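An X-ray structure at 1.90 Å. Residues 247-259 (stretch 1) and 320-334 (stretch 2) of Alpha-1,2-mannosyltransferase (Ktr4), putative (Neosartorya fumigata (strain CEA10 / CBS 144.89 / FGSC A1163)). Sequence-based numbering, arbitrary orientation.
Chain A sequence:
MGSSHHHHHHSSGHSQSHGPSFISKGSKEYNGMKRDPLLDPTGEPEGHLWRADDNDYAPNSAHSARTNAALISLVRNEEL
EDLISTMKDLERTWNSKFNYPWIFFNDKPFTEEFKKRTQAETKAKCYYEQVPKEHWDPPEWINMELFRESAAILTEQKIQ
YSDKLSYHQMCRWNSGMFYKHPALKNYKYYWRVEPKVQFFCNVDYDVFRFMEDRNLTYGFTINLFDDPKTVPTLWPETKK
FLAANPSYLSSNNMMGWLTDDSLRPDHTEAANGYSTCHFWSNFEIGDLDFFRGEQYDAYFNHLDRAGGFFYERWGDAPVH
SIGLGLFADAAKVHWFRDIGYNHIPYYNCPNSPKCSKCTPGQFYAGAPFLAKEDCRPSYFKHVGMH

Stretch 1, residues 247-259: SYLSSNNMMGWLT
Stretch 2, residues 320-334: HSIGLGLFADAAKVH

The apolar centre lies where the short helix 255-258 packs on the helix ending at F327. L258 (chi1 m, chi2 t) is the knob: its side chain sits among S321 (m), I322 (m, t), G325 and L326. L258 CD2 is 4.1 Å from I322 CG1, and L258 CD1 is 3.9 Å from L326 CD2. G325 suits this place because it has no side chain. An ideal CB there would lie 2.9 Å from L258 CD1, a clash, and 3.4 Å from M254 CB. The backbones come close here, with the CA atoms of M254 and G325 4.5 Å apart.

L326 (m, t) starts away from stretch 1, but its end returns to it. Its CD2 lies 3.6 Å from M255 CE and 3.7 Å from L249 CD1. M255 (t, p, p) and L249 (t, p) both bring their ends nearer. M254, buried, extends as m, t, t; its CE reaches V333 (t) CG2 at 3.6 Å and A330 CB at 3.9 Å. The small A330 points toward stretch 1. W257 (t, chi2 59°) adds CH2 at 4.0 Å from S321 CB, the ring being oblique to it. F327 (m) turns its ring edge to Y248 O, with CD1 at 3.5 Å; Y248 (m) CB is 3.8 Å from F327 CE1.

Around this apolar centre the backbones bond directly. M254 is the N-cap residue of its helix, and its N donates to G325 O at 2.8 Å, nearly straight at 178°. N253 (p; phi/psi -104/167) braces the turn, its amide both donating and accepting: ND2 to S250 O and OD1 from M255 N, each 3.0 Å. S250 N donates to L326 O at 2.7 Å and 171°. The same oxygen receives a CA-H...O contact from L249 CA at 3.4 Å. A328 is the first residue to leave helical phi/psi (-93/168).

Across the helix end the chains run in the same direction, L249 (-58/127) with L326, S250 (-75/160) with F327, N252 (-92/74) with D329, CA atoms 5.1-5.3 Å apart. From M254 on, the direction reverses: M254 lies by G325 and L258 by I322, the latter CA atoms 6.9 Å apart. S250 (p) has a short hydroxyl whose OG donates to A328 O at 2.7 Å. A330 N, in the 3-10 segment 330-331, donates to N252 O at 2.9 Å (159°).

At the exposed edge, N252 (t) points toward stretch 2, and its ND2 donates to D329 OD1 at 2.8 Å. D329 (t) also accepts at OD1 from A331 N, 3.1 Å away. One water donates to Y248 O at 2.8 Å and F327 O at 3.1 Å, bridging the stretches. The two stretches together bury 794 Å², both sides summed.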

# COMPACT_ATOMS: atom_id res chain seq x y z
N SER A 247 -4.45 -22.53 -13.03
CA SER A 247 -3.10 -22.24 -13.50
C SER A 247 -2.55 -20.90 -12.98
O SER A 247 -1.37 -20.63 -13.15
CB SER A 247 -3.04 -22.26 -15.03
OG SER A 247 -3.75 -21.16 -15.59
N TYR A 248 -3.40 -20.06 -12.40
CA TYR A 248 -2.96 -18.73 -11.96
C TYR A 248 -2.10 -18.71 -10.70
O TYR A 248 -1.25 -17.84 -10.57
CB TYR A 248 -4.17 -17.81 -11.79
CG TYR A 248 -4.82 -17.31 -13.07
CD1 TYR A 248 -4.44 -17.79 -14.35
CD2 TYR A 248 -5.82 -16.36 -13.00
CE1 TYR A 248 -5.05 -17.31 -15.50
CE2 TYR A 248 -6.45 -15.89 -14.14
CZ TYR A 248 -6.06 -16.37 -15.38
OH TYR A 248 -6.68 -15.87 -16.50
N LEU A 249 -2.31 -19.63 -9.76
CA LEU A 249 -1.55 -19.65 -8.51
C LEU A 249 -0.06 -19.77 -8.80
O LEU A 249 0.36 -20.66 -9.54
CB LEU A 249 -2.00 -20.82 -7.62
CG LEU A 249 -1.32 -20.91 -6.25
CD1 LEU A 249 -1.82 -19.82 -5.30
CD2 LEU A 249 -1.56 -22.27 -5.63
N SER A 250 0.75 -18.86 -8.24
CA SER A 250 2.21 -18.94 -8.42
C SER A 250 2.81 -20.06 -7.57
O SER A 250 2.21 -20.49 -6.57
CB SER A 250 2.88 -17.61 -8.08
OG SER A 250 2.79 -17.36 -6.70
N SER A 251 4.01 -20.49 -7.93
CA SER A 251 4.70 -21.52 -7.16
C SER A 251 5.27 -20.92 -5.85
O SER A 251 5.12 -21.51 -4.79
CB SER A 251 5.76 -22.23 -8.00
OG SER A 251 6.84 -21.37 -8.30
N ASN A 252 5.88 -19.74 -5.93
CA ASN A 252 6.40 -19.07 -4.74
C ASN A 252 5.33 -18.13 -4.18
O ASN A 252 5.41 -16.90 -4.29
CB ASN A 252 7.70 -18.33 -5.07
CG ASN A 252 8.51 -17.97 -3.84
OD1 ASN A 252 8.18 -18.34 -2.71
ND2 ASN A 252 9.57 -17.21 -4.05
N ASN A 253 4.32 -18.75 -3.57
CA ASN A 253 3.12 -18.07 -3.11
C ASN A 253 3.14 -17.89 -1.59
O ASN A 253 3.95 -18.50 -0.90
CB ASN A 253 1.85 -18.81 -3.58
CG ASN A 253 1.66 -20.17 -2.91
OD1 ASN A 253 1.53 -20.27 -1.69
ND2 ASN A 253 1.60 -21.21 -3.72
N MET A 254 2.24 -17.06 -1.10
CA MET A 254 2.15 -16.74 0.32
C MET A 254 0.93 -17.39 0.99
O MET A 254 0.36 -16.83 1.92
CB MET A 254 2.08 -15.22 0.50
CG MET A 254 3.23 -14.45 -0.13
SD MET A 254 2.98 -12.67 0.06
CE MET A 254 4.26 -12.03 -1.01
N MET A 255 0.56 -18.59 0.55
CA MET A 255 -0.63 -19.26 1.11
C MET A 255 -0.57 -19.41 2.63
O MET A 255 -1.56 -19.19 3.30
CB MET A 255 -0.84 -20.64 0.45
CG MET A 255 -2.21 -21.27 0.70
SD MET A 255 -3.57 -20.34 -0.04
CE MET A 255 -3.25 -20.59 -1.79
N GLY A 256 0.61 -19.75 3.16
CA GLY A 256 0.82 -19.89 4.61
C GLY A 256 0.51 -18.62 5.38
O GLY A 256 -0.11 -18.67 6.43
N TRP A 257 0.95 -17.48 4.86
CA TRP A 257 0.64 -16.19 5.48
C TRP A 257 -0.83 -15.82 5.32
O TRP A 257 -1.47 -15.38 6.28
CB TRP A 257 1.53 -15.10 4.87
CG TRP A 257 1.24 -13.71 5.33
CD1 TRP A 257 1.28 -13.23 6.62
CD2 TRP A 257 0.93 -12.60 4.50
NE1 TRP A 257 0.99 -11.88 6.63
CE2 TRP A 257 0.76 -11.47 5.34
CE3 TRP A 257 0.77 -12.44 3.11
CZ2 TRP A 257 0.44 -10.22 4.84
CZ3 TRP A 257 0.45 -11.18 2.62
CH2 TRP A 257 0.29 -10.09 3.48
N LEU A 258 -1.35 -15.98 4.10
CA LEU A 258 -2.75 -15.64 3.81
C LEU A 258 -3.75 -16.45 4.66
O LEU A 258 -4.80 -15.94 5.00
CB LEU A 258 -3.06 -15.84 2.32
CG LEU A 258 -2.30 -14.94 1.34
CD1 LEU A 258 -2.64 -15.34 -0.09
CD2 LEU A 258 -2.62 -13.48 1.58
N THR A 259 -3.42 -17.70 4.98
CA THR A 259 -4.35 -18.57 5.70
C THR A 259 -3.93 -18.82 7.15
O THR A 259 -4.51 -19.67 7.81
CB THR A 259 -4.52 -19.92 4.97
OG1 THR A 259 -3.26 -20.58 4.85
CG2 THR A 259 -5.12 -19.70 3.59
N HIS A 320 -4.91 -6.15 -2.74
CA HIS A 320 -3.51 -6.19 -3.21
C HIS A 320 -2.71 -7.32 -2.59
O HIS A 320 -1.99 -8.05 -3.30
CB HIS A 320 -2.80 -4.87 -2.92
CG HIS A 320 -3.23 -3.75 -3.82
ND1 HIS A 320 -2.64 -2.50 -3.79
CD2 HIS A 320 -4.19 -3.69 -4.78
CE1 HIS A 320 -3.23 -1.72 -4.67
NE2 HIS A 320 -4.17 -2.41 -5.29
N SER A 321 -2.83 -7.47 -1.27
CA SER A 321 -2.06 -8.47 -0.54
C SER A 321 -2.39 -9.89 -0.96
O SER A 321 -1.48 -10.71 -1.13
CB SER A 321 -2.27 -8.31 0.97
OG SER A 321 -1.92 -7.00 1.38
N ILE A 322 -3.68 -10.17 -1.11
CA ILE A 322 -4.11 -11.49 -1.59
C ILE A 322 -3.63 -11.70 -3.04
O ILE A 322 -3.11 -12.77 -3.38
CB ILE A 322 -5.63 -11.67 -1.47
CG1 ILE A 322 -6.03 -11.81 0.00
CG2 ILE A 322 -6.09 -12.89 -2.24
CD1 ILE A 322 -7.50 -11.57 0.26
N GLY A 323 -3.82 -10.70 -3.89
CA GLY A 323 -3.37 -10.79 -5.28
C GLY A 323 -1.89 -11.08 -5.41
O GLY A 323 -1.48 -11.96 -6.18
N LEU A 324 -1.07 -10.34 -4.65
CA LEU A 324 0.37 -10.58 -4.58
C LEU A 324 0.68 -11.97 -4.05
O LEU A 324 1.51 -12.69 -4.62
CB LEU A 324 1.07 -9.54 -3.70
CG LEU A 324 1.09 -8.11 -4.26
CD1 LEU A 324 1.33 -7.09 -3.15
CD2 LEU A 324 2.15 -7.98 -5.35
N GLY A 325 0.01 -12.34 -2.96
CA GLY A 325 0.25 -13.62 -2.31
C GLY A 325 -0.13 -14.84 -3.11
O GLY A 325 0.38 -15.92 -2.85
N LEU A 326 -1.05 -14.69 -4.07
CA LEU A 326 -1.46 -15.80 -4.94
C LEU A 326 -0.81 -15.80 -6.32
O LEU A 326 -0.56 -16.87 -6.88
CB LEU A 326 -2.98 -15.78 -5.12
CG LEU A 326 -3.80 -15.97 -3.84
CD1 LEU A 326 -5.26 -15.74 -4.16
CD2 LEU A 326 -3.56 -17.34 -3.25
N PHE A 327 -0.54 -14.61 -6.87
CA PHE A 327 -0.14 -14.46 -8.27
C PHE A 327 1.28 -13.92 -8.51
O PHE A 327 1.81 -14.09 -9.60
CB PHE A 327 -1.18 -13.61 -9.01
CG PHE A 327 -2.61 -14.03 -8.73
CD1 PHE A 327 -3.00 -15.36 -8.89
CD2 PHE A 327 -3.55 -13.11 -8.27
CE1 PHE A 327 -4.29 -15.76 -8.60
CE2 PHE A 327 -4.85 -13.50 -7.98
CZ PHE A 327 -5.22 -14.83 -8.15
N ALA A 328 1.90 -13.32 -7.49
CA ALA A 328 3.27 -12.85 -7.61
C ALA A 328 4.25 -13.90 -7.12
O ALA A 328 3.87 -14.90 -6.51
CB ALA A 328 3.46 -11.54 -6.85
N ASP A 329 5.52 -13.66 -7.43
CA ASP A 329 6.64 -14.39 -6.87
C ASP A 329 6.99 -13.71 -5.55
O ASP A 329 7.42 -12.55 -5.55
CB ASP A 329 7.80 -14.31 -7.88
CG ASP A 329 9.05 -15.04 -7.44
OD1 ASP A 329 9.17 -15.53 -6.29
OD2 ASP A 329 9.96 -15.10 -8.29
N ALA A 330 6.84 -14.42 -4.44
CA ALA A 330 7.10 -13.84 -3.11
C ALA A 330 8.53 -13.32 -2.94
O ALA A 330 8.75 -12.39 -2.17
CB ALA A 330 6.78 -14.85 -2.01
N ALA A 331 9.47 -13.89 -3.69
CA ALA A 331 10.85 -13.40 -3.71
C ALA A 331 10.96 -12.00 -4.29
O ALA A 331 11.93 -11.32 -4.02
CB ALA A 331 11.77 -14.34 -4.48
N LYS A 332 9.97 -11.59 -5.08
CA LYS A 332 9.94 -10.25 -5.68
C LYS A 332 9.12 -9.23 -4.88
O LYS A 332 8.85 -8.13 -5.39
CB LYS A 332 9.39 -10.33 -7.11
CG LYS A 332 10.14 -11.28 -8.03
CD LYS A 332 11.62 -10.99 -8.05
CE LYS A 332 12.30 -11.55 -9.29
NZ LYS A 332 13.78 -11.48 -9.11
N VAL A 333 8.74 -9.58 -3.65
CA VAL A 333 8.09 -8.65 -2.73
C VAL A 333 9.12 -8.30 -1.67
O VAL A 333 9.80 -9.18 -1.15
CB VAL A 333 6.82 -9.28 -2.10
CG1 VAL A 333 6.20 -8.34 -1.06
CG2 VAL A 333 5.81 -9.61 -3.18
N HIS A 334 9.24 -7.01 -1.37
CA HIS A 334 10.35 -6.51 -0.55
C HIS A 334 9.85 -5.66 0.62
O HIS A 334 8.98 -4.80 0.45
CB HIS A 334 11.31 -5.69 -1.43
CG HIS A 334 12.40 -4.99 -0.67
ND1 HIS A 334 13.39 -5.67 -0.00
CD2 HIS A 334 12.66 -3.68 -0.50
CE1 HIS A 334 14.22 -4.80 0.55
NE2 HIS A 334 13.79 -3.59 0.27
O HOH W 1 0.88 -16.29 -11.51